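Local coordinates for Alr1585 protein (Nostoc sp., PDB 5C2I) that is a haem-containing, DyP-type (dye-decolorizing) peroxidase that probably uses hydrogen peroxide to oxidise dyes and other organic substrates, at residues H101-L106 against I461-T466; A192-I195 against F201-G204; G290-G295 against D302-A307. The protein carries 1 engineered substitution. All blocks are in the same frame, centred on the assembly; numbering follows the deposited sequence.

Contact 1 (H101-L106 against I461-T466)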
loop_
_atom_site.group_PDB
_atom_site.type_symbol
_atom_site.label_atom_id
_atom_site.label_comp_id
_atom_site.label_asym_id
_atom_site.label_seq_id
_atom_site.Cartn_x
_atom_site.Cartn_y
_atom_site.Cartn_z
ATOM N N HIS A 101 -28.830 30.321 -20.214
ATOM C CA HIS A 101 -28.057 31.270 -21.028
ATOM C C HIS A 101 -27.441 30.560 -22.232
ATOM O O HIS A 101 -27.300 31.134 -23.318
ATOM C CB HIS A 101 -26.993 32.028 -20.202
ATOM C CG HIS A 101 -27.525 33.213 -19.447
ATOM N ND1 HIS A 101 -27.703 33.199 -18.079
ATOM C CD2 HIS A 101 -27.925 34.439 -19.853
ATOM C CE1 HIS A 101 -28.159 34.366 -17.669
ATOM N NE2 HIS A 101 -28.308 35.135 -18.724
ATOM N N GLY A 102 -27.026 29.328 -22.031
ATOM C CA GLY A 102 -26.455 28.528 -23.110
ATOM C C GLY A 102 -27.443 28.261 -24.227
ATOM O O GLY A 102 -27.100 28.322 -25.389
ATOM N N TYR A 103 -28.668 27.931 -23.864
ATOM C CA TYR A 103 -29.745 27.779 -24.843
ATOM C C TYR A 103 -29.974 29.058 -25.619
ATOM O O TYR A 103 -30.149 29.026 -26.839
ATOM C CB TYR A 103 -31.050 27.335 -24.164
ATOM C CG TYR A 103 -31.195 25.811 -24.016
ATOM C CD1 TYR A 103 -31.764 25.042 -25.042
ATOM C CD2 TYR A 103 -30.801 25.160 -22.848
ATOM C CE1 TYR A 103 -31.932 23.656 -24.889
ATOM C CE2 TYR A 103 -30.928 23.779 -22.704
ATOM C CZ TYR A 103 -31.498 23.038 -23.736
ATOM O OH TYR A 103 -31.603 21.672 -23.586
ATOM N N GLU A 104 -29.924 30.189 -24.933
ATOM C CA GLU A 104 -30.101 31.479 -25.613
ATOM C C GLU A 104 -28.964 31.738 -26.592
ATOM O O GLU A 104 -29.214 32.195 -27.704
ATOM C CB GLU A 104 -30.251 32.609 -24.612
ATOM C CG GLU A 104 -31.558 32.555 -23.857
ATOM C CD GLU A 104 -31.649 33.741 -22.891
ATOM O OE1 GLU A 104 -30.798 33.920 -22.011
ATOM O OE2 GLU A 104 -32.550 34.544 -23.025
ATOM N N TYR A 105 -27.729 31.473 -26.155
ATOM C CA TYR A 105 -26.557 31.608 -27.026
ATOM C C TYR A 105 -26.741 30.779 -28.314
ATOM O O TYR A 105 -26.427 31.253 -29.401
ATOM C CB TYR A 105 -25.266 31.163 -26.307
ATOM C CG TYR A 105 -24.113 31.187 -27.264
ATOM C CD1 TYR A 105 -23.846 30.090 -28.068
ATOM C CD2 TYR A 105 -23.333 32.317 -27.410
ATOM C CE1 TYR A 105 -22.817 30.135 -29.003
ATOM C CE2 TYR A 105 -22.295 32.369 -28.320
ATOM C CZ TYR A 105 -22.041 31.272 -29.118
ATOM O OH TYR A 105 -21.006 31.328 -30.058
ATOM N N LEU A 106 -27.290 29.586 -28.164
ATOM C CA LEU A 106 -27.535 28.679 -29.259
ATOM C C LEU A 106 -28.752 29.029 -30.119
ATOM O O LEU A 106 -29.074 28.309 -31.045
ATOM C CB LEU A 106 -27.640 27.236 -28.721
ATOM C CG LEU A 106 -26.333 26.704 -28.144
ATOM C CD1 LEU A 106 -26.604 25.380 -27.427
ATOM C CD2 LEU A 106 -25.249 26.556 -29.199
ATOM N N ILE A 461 -29.276 12.992 -26.033
ATOM C CA ILE A 461 -28.129 12.866 -26.900
ATOM C C ILE A 461 -28.475 13.236 -28.362
ATOM O O ILE A 461 -27.695 13.949 -29.009
ATOM C CB ILE A 461 -27.502 11.461 -26.784
ATOM C CG1 ILE A 461 -26.917 11.321 -25.357
ATOM C CG2 ILE A 461 -26.450 11.259 -27.869
ATOM C CD1 ILE A 461 -26.504 9.915 -24.970
ATOM N N SER A 462 -29.644 12.824 -28.830
ATOM C CA SER A 462 -30.089 13.132 -30.201
ATOM C C SER A 462 -30.184 14.630 -30.429
ATOM O O SER A 462 -29.785 15.125 -31.498
ATOM C CB SER A 462 -31.422 12.427 -30.555
ATOM O OG SER A 462 -32.480 12.820 -29.673
ATOM N N PHE A 463 -30.665 15.378 -29.449
ATOM C CA PHE A 463 -30.685 16.824 -29.565
ATOM C C PHE A 463 -29.285 17.364 -29.857
ATOM O O PHE A 463 -29.091 18.172 -30.807
ATOM C CB PHE A 463 -31.243 17.483 -28.330
ATOM C CG PHE A 463 -30.987 18.953 -28.244
ATOM C CD1 PHE A 463 -31.709 19.855 -29.018
ATOM C CD2 PHE A 463 -30.085 19.470 -27.338
ATOM C CE1 PHE A 463 -31.509 21.222 -28.939
ATOM C CE2 PHE A 463 -29.876 20.866 -27.229
ATOM C CZ PHE A 463 -30.574 21.746 -28.040
ATOM N N LEU A 464 -28.314 16.908 -29.081
ATOM C CA LEU A 464 -26.960 17.386 -29.208
ATOM C C LEU A 464 -26.300 16.957 -30.519
ATOM O O LEU A 464 -25.535 17.728 -31.125
ATOM C CB LEU A 464 -26.142 16.939 -27.992
ATOM C CG LEU A 464 -26.626 17.447 -26.626
ATOM C CD1 LEU A 464 -25.907 16.769 -25.499
ATOM C CD2 LEU A 464 -26.451 18.965 -26.561
ATOM N N LYS A 465 -26.571 15.737 -30.953
ATOM C CA LYS A 465 -25.980 15.232 -32.173
ATOM C C LYS A 465 -26.491 15.895 -33.458
ATOM O O LYS A 465 -25.855 15.734 -34.484
ATOM C CB LYS A 465 -26.239 13.735 -32.305
ATOM C CG LYS A 465 -25.445 12.846 -31.365
ATOM C CD LYS A 465 -25.621 11.399 -31.817
ATOM C CE LYS A 465 -24.858 10.450 -30.934
ATOM N NZ LYS A 465 -24.982 9.069 -31.484
ATOM N N THR A 466 -27.645 16.561 -33.407
ATOM C CA THR A 466 -28.247 17.146 -34.609
ATOM C C THR A 466 -28.358 18.669 -34.495
ATOM O O THR A 466 -29.104 19.306 -35.219
ATOM C CB THR A 466 -29.637 16.537 -34.879
ATOM O OG1 THR A 466 -30.493 16.765 -33.762
ATOM C CG2 THR A 466 -29.536 15.045 -35.124
#
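Tyr103, the first residue of 101-106 to meet the other segment, reaches Phe463 with the phenol end of its ring: Tyr103 CE1 lies 3.9 Å from Phe463 CZ. The two rings are nearly parallel, with 21° between their planes, but they are slid so far along each other that the centroids stand 5.9 Å apart. Little overlap results, and the contact is apolar, between Tyr103 CE1 and Phe463 CZ. Tyr103 OH also comes near, 4.1 Å from Phe463 CE2. On the partner helix Phe463 has CG anti to the backbone N (chi1 166°), which sends the ring outward to the tyrosine.

The contact ties helix 100-105, directly after edge strand 93-98 of the N-terminal sheet in this dimeric alpha+beta barrel fold, to helix 461-465 close to the C-terminus. Leu98 of that strand is touched by Tyr103, Leu106 and Phe463, and so joins the two helices to the sheet edge, while Pro114 also meets Tyr103.

Next along the segment, Tyr105 belongs to another surface, its hydroxyl bonded to Lys51 O. Leu106 closes the helical turn through its N to Gly102 O and directs CB to the partner, yet Leu106 CD1 stays 5.4 Å from Phe463 CZ. At the end of the C-terminal helix Thr466 OG1 donates to Ser462 O at 2.9 Å, while Ser462 OG bonds to Asp29 and Asn245.

Contact 2 (A192-I195 against F201-G204). Engineered in segment 201-204: His203 (natural residue Asp). With HEM (protoporphyrin IX containing Fe), chain E.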
loop_
_atom_site.group_PDB
_atom_site.type_symbol
_atom_site.label_atom_id
_atom_site.label_comp_id
_atom_site.label_asym_id
_atom_site.label_seq_id
_atom_site.Cartn_x
_atom_site.Cartn_y
_atom_site.Cartn_z
ATOM N N ALA A 192 -11.149 2.920 6.452
ATOM C CA ALA A 192 -11.936 1.710 6.162
ATOM C C ALA A 192 -12.321 1.552 4.698
ATOM O O ALA A 192 -12.972 0.588 4.357
ATOM C CB ALA A 192 -13.195 1.682 7.046
ATOM N N GLY A 193 -11.958 2.511 3.844
ATOM C CA GLY A 193 -12.287 2.478 2.421
ATOM C C GLY A 193 -13.672 2.999 2.070
ATOM O O GLY A 193 -14.101 2.880 0.899
ATOM N N GLN A 194 -14.387 3.574 3.052
ATOM C CA GLN A 194 -15.704 4.100 2.768
ATOM C C GLN A 194 -15.560 5.468 2.098
ATOM O O GLN A 194 -14.641 6.210 2.414
ATOM C CB GLN A 194 -16.542 4.252 4.046
ATOM C CG GLN A 194 -16.724 2.991 4.868
ATOM C CD GLN A 194 -17.340 3.321 6.208
ATOM O OE1 GLN A 194 -16.730 4.000 7.033
ATOM N NE2 GLN A 194 -18.573 2.874 6.417
ATOM N N ILE A 195 -16.489 5.800 1.209
ATOM C CA ILE A 195 -16.518 7.122 0.587
ATOM C C ILE A 195 -17.038 8.125 1.608
ATOM O O ILE A 195 -18.120 7.935 2.190
ATOM C CB ILE A 195 -17.420 7.156 -0.650
ATOM C CG1 ILE A 195 -16.862 6.216 -1.737
ATOM C CG2 ILE A 195 -17.607 8.590 -1.171
ATOM C CD1 ILE A 195 -17.764 6.069 -2.943
ATOM N N PHE A 201 -17.653 12.045 7.447
ATOM C CA PHE A 201 -18.818 11.188 7.437
ATOM C C PHE A 201 -18.995 10.467 6.104
ATOM O O PHE A 201 -18.870 11.053 5.031
ATOM C CB PHE A 201 -20.091 11.996 7.732
ATOM C CG PHE A 201 -20.111 12.600 9.120
ATOM C CD1 PHE A 201 -19.351 13.730 9.396
ATOM C CD2 PHE A 201 -20.840 12.023 10.132
ATOM C CE1 PHE A 201 -19.366 14.303 10.659
ATOM C CE2 PHE A 201 -20.833 12.566 11.424
ATOM C CZ PHE A 201 -20.089 13.695 11.699
ATOM N N VAL A 202 -19.319 9.198 6.180
ATOM C CA VAL A 202 -19.654 8.417 4.985
ATOM C C VAL A 202 -20.778 9.121 4.241
ATOM O O VAL A 202 -21.717 9.645 4.862
ATOM C CB VAL A 202 -20.058 6.989 5.338
ATOM C CG1 VAL A 202 -20.436 6.214 4.085
ATOM C CG2 VAL A 202 -18.860 6.308 5.950
ATOM N N HIS A 203 -20.672 9.143 2.925
ATOM C CA HIS A 203 -21.494 10.035 2.110
ATOM C C HIS A 203 -21.984 9.331 0.885
ATOM O O HIS A 203 -21.212 8.596 0.239
ATOM C CB HIS A 203 -20.670 11.266 1.742
ATOM C CG HIS A 203 -21.497 12.433 1.311
ATOM N ND1 HIS A 203 -21.192 13.179 0.209
ATOM C CD2 HIS A 203 -22.620 12.974 1.819
ATOM C CE1 HIS A 203 -22.076 14.157 0.074
ATOM N NE2 HIS A 203 -22.961 14.040 1.027
ATOM N N GLY A 204 -23.251 9.585 0.537
ATOM C CA GLY A 204 -23.889 8.953 -0.608
ATOM C C GLY A 204 -24.682 7.726 -0.240
ATOM O O GLY A 204 -25.040 6.955 -1.119
HETATM C CHA HEM E . -27.286 12.972 3.322
HETATM C CHB HEM E . -23.270 15.509 4.154
HETATM C CHC HEM E . -25.048 19.152 1.511
HETATM C CHD HEM E . -29.139 16.683 0.918
HETATM C C1A HEM E . -26.042 13.353 3.798
HETATM C C2A HEM E . -25.218 12.569 4.659
HETATM C C3A HEM E . -24.095 13.283 4.889
HETATM C C4A HEM E . -24.213 14.486 4.157
HETATM C CMA HEM E . -22.897 12.884 5.708
HETATM C CAA HEM E . -25.519 11.175 5.228
HETATM C CBA HEM E . -25.118 9.960 4.388
HETATM C CGA HEM E . -25.859 10.006 3.080
HETATM O O1A HEM E . -27.040 9.565 2.962
HETATM O O2A HEM E . -25.287 10.497 2.105
HETATM C C1B HEM E . -23.411 16.706 3.454
HETATM C C2B HEM E . -22.400 17.727 3.392
HETATM C C3B HEM E . -22.865 18.710 2.635
HETATM C C4B HEM E . -24.227 18.312 2.272
HETATM C CMB HEM E . -21.064 17.641 4.042
HETATM C CAB HEM E . -22.242 19.974 2.169
HETATM C CBB HEM E . -20.915 20.162 2.062
HETATM C C1C HEM E . -26.365 18.825 1.148
HETATM C C2C HEM E . -27.272 19.664 0.534
HETATM C C3C HEM E . -28.441 18.963 0.391
HETATM C C4C HEM E . -28.214 17.682 0.905
HETATM C CMC HEM E . -27.043 21.063 0.041
HETATM C CAC HEM E . -29.730 19.396 -0.150
HETATM C CBC HEM E . -30.252 20.597 -0.151
HETATM C C1D HEM E . -28.866 15.423 1.447
HETATM C C2D HEM E . -29.850 14.348 1.370
HETATM C C3D HEM E . -29.366 13.333 2.072
HETATM C C4D HEM E . -28.040 13.799 2.534
HETATM C CMD HEM E . -31.194 14.358 0.660
HETATM C CAD HEM E . -30.009 11.987 2.246
HETATM C CBD HEM E . -31.000 11.931 3.415
HETATM C CGD HEM E . -31.617 10.573 3.481
HETATM O O1D HEM E . -31.522 9.981 4.553
HETATM O O2D HEM E . -32.224 10.038 2.490
HETATM N NA HEM E . -25.449 14.557 3.560
HETATM N NB HEM E . -24.473 17.137 2.849
HETATM N NC HEM E . -26.968 17.643 1.465
HETATM N ND HEM E . -27.829 15.086 2.216
HETATM FE FE HEM E . -26.218 16.094 2.548
HETATM O O HOH W 1 -25.262 15.455 0.512
#
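Gln194 and Val202 cross at about a right angle, and one methyl does the touching: Val202 CG2 sits against the carboxamide, 3.3 Å from Gln194 OE1 and only slightly farther from CD and NE2 of the same residue. The glutamine chain runs extended beyond CG (chi2 170°), which carries the amide past the methyl. Its polar ends are engaged elsewhere, OE1 by Asn190 ND2 and NE2 by Val308 O and Asp294 O, so the amide is fixed in rotation while the valine packs on it. The other valine methyl, CG1, turns to the neighbouring carbonyl and lies 3.5 Å from Ile195 O.

That carbonyl oxygen is the polar centre of the contact. His203 N donates to Ile195 O at 2.9 Å, tilted 26° from the carbonyl plane, and Val202 CA adds a CA-H...O contact of 3.2 Å to the same atom. Residues 201-204 are the last four of the GXXDG motif of DyP peroxidases; the aspartate of the motif is here the engineered His203. The histidine side chain leads away from Ile195 and brings its ring edge to the haem, with His203 CD2 3.2 Å from HEM C4A. Its NE2 hydrogen-bonds, at 2.7 Å, the water that binds the haem iron. Gly204 N donates to HEM O2A at 2.7 Å, and this propionate-bearing haem is further bonded to Ser206, Asn335, Arg337 and Arg364.

Contact 3 (G290-G295 against D302-A307). With HEM (protoporphyrin IX containing Fe), chain E.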
loop_
_atom_site.group_PDB
_atom_site.type_symbol
_atom_site.label_atom_id
_atom_site.label_comp_id
_atom_site.label_asym_id
_atom_site.label_seq_id
_atom_site.Cartn_x
_atom_site.Cartn_y
_atom_site.Cartn_z
ATOM N N GLY A 290 -26.999 13.114 11.701
ATOM C CA GLY A 290 -28.060 12.106 11.714
ATOM C C GLY A 290 -27.465 10.702 11.625
ATOM O O GLY A 290 -28.157 9.713 11.829
ATOM N N ARG A 291 -26.163 10.641 11.342
ATOM C CA ARG A 291 -25.411 9.389 11.328
ATOM C C ARG A 291 -24.045 9.622 11.965
ATOM O O ARG A 291 -23.483 10.705 11.898
ATOM C CB ARG A 291 -25.168 8.867 9.893
ATOM C CG ARG A 291 -26.394 8.434 9.125
ATOM C CD ARG A 291 -25.977 8.152 7.693
ATOM N NE ARG A 291 -27.096 7.818 6.853
ATOM C CZ ARG A 291 -27.546 6.588 6.600
ATOM N NH1 ARG A 291 -27.019 5.500 7.174
ATOM N NH2 ARG A 291 -28.572 6.448 5.784
ATOM N N PHE A 292 -23.512 8.571 12.572
ATOM C CA PHE A 292 -22.100 8.541 12.938
ATOM C C PHE A 292 -21.245 8.608 11.705
ATOM O O PHE A 292 -21.737 8.417 10.590
ATOM C CB PHE A 292 -21.792 7.280 13.730
ATOM C CG PHE A 292 -22.336 7.324 15.128
ATOM C CD1 PHE A 292 -23.640 6.915 15.402
ATOM C CD2 PHE A 292 -21.568 7.808 16.176
ATOM C CE1 PHE A 292 -24.165 6.981 16.692
ATOM C CE2 PHE A 292 -22.088 7.874 17.455
ATOM C CZ PHE A 292 -23.388 7.457 17.710
ATOM N N ALA A 293 -19.962 8.892 11.913
ATOM C CA ALA A 293 -18.988 8.970 10.831
ATOM C C ALA A 293 -19.049 7.737 9.930
ATOM O O ALA A 293 -18.962 7.869 8.718
ATOM C CB ALA A 293 -17.583 9.197 11.377
ATOM N N ASP A 294 -19.227 6.550 10.523
ATOM C CA ASP A 294 -19.230 5.310 9.730
ATOM C C ASP A 294 -20.527 5.064 8.973
ATOM O O ASP A 294 -20.609 4.123 8.193
ATOM C CB ASP A 294 -18.866 4.064 10.584
ATOM C CG ASP A 294 -19.888 3.783 11.686
ATOM O OD1 ASP A 294 -21.064 3.668 11.364
ATOM O OD2 ASP A 294 -19.512 3.591 12.838
ATOM N N GLY A 295 -21.541 5.893 9.226
ATOM C CA GLY A 295 -22.844 5.709 8.630
ATOM C C GLY A 295 -23.964 5.202 9.525
ATOM O O GLY A 295 -25.135 5.216 9.113
ATOM N N ASP A 302 -26.930 4.891 19.872
ATOM C CA ASP A 302 -26.113 5.939 20.481
ATOM C C ASP A 302 -24.613 5.668 20.409
ATOM O O ASP A 302 -23.806 6.419 20.964
ATOM C CB ASP A 302 -26.546 6.209 21.945
ATOM C CG ASP A 302 -26.208 5.096 22.915
ATOM O OD1 ASP A 302 -25.930 3.941 22.543
ATOM O OD2 ASP A 302 -26.222 5.403 24.113
ATOM N N ILE A 303 -24.238 4.612 19.695
ATOM C CA ILE A 303 -22.831 4.285 19.456
ATOM C C ILE A 303 -22.615 3.926 18.002
ATOM O O ILE A 303 -23.540 3.420 17.311
ATOM C CB ILE A 303 -22.336 3.123 20.360
ATOM C CG1 ILE A 303 -23.131 1.832 20.109
ATOM C CG2 ILE A 303 -22.425 3.532 21.846
ATOM C CD1 ILE A 303 -22.493 0.579 20.707
ATOM N N PRO A 304 -21.414 4.198 17.504
ATOM C CA PRO A 304 -21.113 3.724 16.169
ATOM C C PRO A 304 -21.013 2.200 16.097
ATOM O O PRO A 304 -20.651 1.549 17.087
ATOM C CB PRO A 304 -19.740 4.337 15.878
ATOM C CG PRO A 304 -19.124 4.465 17.199
ATOM C CD PRO A 304 -20.219 4.724 18.193
ATOM N N THR A 305 -21.382 1.636 14.962
ATOM C CA THR A 305 -21.317 0.178 14.787
ATOM C C THR A 305 -20.233 -0.232 13.804
ATOM O O THR A 305 -19.922 -1.421 13.721
ATOM C CB THR A 305 -22.663 -0.443 14.358
ATOM O OG1 THR A 305 -23.073 0.055 13.084
ATOM C CG2 THR A 305 -23.727 -0.152 15.371
ATOM N N TYR A 306 -19.660 0.744 13.094
ATOM C CA TYR A 306 -18.499 0.516 12.235
ATOM C C TYR A 306 -18.759 -0.422 11.058
ATOM O O TYR A 306 -17.819 -1.016 10.562
ATOM C CB TYR A 306 -17.251 0.054 13.020
ATOM C CG TYR A 306 -16.859 1.071 14.083
ATOM C CD1 TYR A 306 -16.341 2.327 13.716
ATOM C CD2 TYR A 306 -17.037 0.792 15.428
ATOM C CE1 TYR A 306 -15.996 3.265 14.685
ATOM C CE2 TYR A 306 -16.675 1.713 16.389
ATOM C CZ TYR A 306 -16.173 2.966 15.996
ATOM O OH TYR A 306 -15.818 3.898 16.976
ATOM N N ALA A 307 -20.009 -0.587 10.631
ATOM C CA ALA A 307 -20.283 -1.391 9.434
ATOM C C ALA A 307 -19.799 -0.668 8.192
ATOM O O ALA A 307 -20.166 0.504 7.934
ATOM C CB ALA A 307 -21.775 -1.743 9.314
HETATM C CHA HEM E . -27.286 12.972 3.322
HETATM C CHB HEM E . -23.270 15.509 4.154
HETATM C CHC HEM E . -25.048 19.152 1.511
HETATM C CHD HEM E . -29.139 16.683 0.918
HETATM C C1A HEM E . -26.042 13.353 3.798
HETATM C C2A HEM E . -25.218 12.569 4.659
HETATM C C3A HEM E . -24.095 13.283 4.889
HETATM C C4A HEM E . -24.213 14.486 4.157
HETATM C CMA HEM E . -22.897 12.884 5.708
HETATM C CAA HEM E . -25.519 11.175 5.228
HETATM C CBA HEM E . -25.118 9.960 4.388
HETATM C CGA HEM E . -25.859 10.006 3.080
HETATM O O1A HEM E . -27.040 9.565 2.962
HETATM O O2A HEM E . -25.287 10.497 2.105
HETATM C C1B HEM E . -23.411 16.706 3.454
HETATM C C2B HEM E . -22.400 17.727 3.392
HETATM C C3B HEM E . -22.865 18.710 2.635
HETATM C C4B HEM E . -24.227 18.312 2.272
HETATM C CMB HEM E . -21.064 17.641 4.042
HETATM C CAB HEM E . -22.242 19.974 2.169
HETATM C CBB HEM E . -20.915 20.162 2.062
HETATM C C1C HEM E . -26.365 18.825 1.148
HETATM C C2C HEM E . -27.272 19.664 0.534
HETATM C C3C HEM E . -28.441 18.963 0.391
HETATM C C4C HEM E . -28.214 17.682 0.905
HETATM C CMC HEM E . -27.043 21.063 0.041
HETATM C CAC HEM E . -29.730 19.396 -0.150
HETATM C CBC HEM E . -30.252 20.597 -0.151
HETATM C C1D HEM E . -28.866 15.423 1.447
HETATM C C2D HEM E . -29.850 14.348 1.370
HETATM C C3D HEM E . -29.366 13.333 2.072
HETATM C C4D HEM E . -28.040 13.799 2.534
HETATM C CMD HEM E . -31.194 14.358 0.660
HETATM C CAD HEM E . -30.009 11.987 2.246
HETATM C CBD HEM E . -31.000 11.931 3.415
HETATM C CGD HEM E . -31.617 10.573 3.481
HETATM O O1D HEM E . -31.522 9.981 4.553
HETATM O O2D HEM E . -32.224 10.038 2.490
HETATM N NA HEM E . -25.449 14.557 3.560
HETATM N NB HEM E . -24.473 17.137 2.849
HETATM N NC HEM E . -26.968 17.643 1.465
HETATM N ND HEM E . -27.829 15.086 2.216
HETATM FE FE HEM E . -26.218 16.094 2.548
HETATM O O HOH W 2 -22.117 1.647 9.665
HETATM O O HOH W 1 -25.262 15.455 0.512
#
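The Phe292 ring lies with one face on the Ile303-Pro304 peptide: Pro304 N is 3.6 Å above its centre, and Ile303 C sits over the same face nearer the rim. Pro304 CD adds a CH-pi contact, 4.2 Å from the ring centroid of Phe292 and 28° off the normal. At the far end of the ring Phe292 CZ comes 3.4 Å from Asp302 O. Asn282, Leu283 and Ala286 of helix 281-289 also pack on this phenylalanine, and an alanine here would probably leave a gap between that helix and the proline, with the 302-304 backbone losing the surface it rests on. The Tyr306 ring has Pro304 CB over one face, off toward the rim, and a cation-pi contact with Arg84 of the second subunit. At the guanidinium edge of Arg291, Gly295 O accepts from NH1 at 2.7 Å in a nearly straight bond (160°), lying in the guanidinium plane; Thr311 O is a second partner of NH1.

In this loop between helices 281-289 and 330-334, in the C-terminal part of the DyP-type fold, Phe292 to Gly295 form a type I beta turn, closed by Gly295 N to Phe292 O at 2.9 Å, which turns Asp294 to 302-307. Asp294 CG stands between the backbone N and the carbonyl carbon (chi1 64°), bringing OD2 to Tyr306 N at 2.9 Å, a weak bond. OD1 of Asp294 bonds to Thr296 OG1; a water 2.8 Å from Asp294 OD1, within bonding distance of Ala307 O, probably shares its protons among several acceptors. Arg291 lines the haem pocket, its NE 3.8 Å from HEM CBA, whereas Asp302 makes a salt bridge to Lys212 of the second subunit and Thr305 OG1, bonded to Thr296 OG1, also bonds to Asn221 of that chain.

Contacts 2 and 3 are neighbours, their centres 11 Å apart, and both touch the haem. They come in series along the chain, yet they are joined directly: a probable bond runs from Val202 N to Ala293 O at 2.9 Å, beside the glutamine amide of contact 2. The motif-bearing loop is thus fastened to the turn of 290-295, which in turn leads through 302-307 to the subunit interface. Contact 1 encloses both in sequence but lies on the opposite side of the chain's centre, about 36 Å from contact 2 and 45 Å from contact 3, centre to centre. There the C-terminal helix 461-465 meets the N-terminal half, far from the haem.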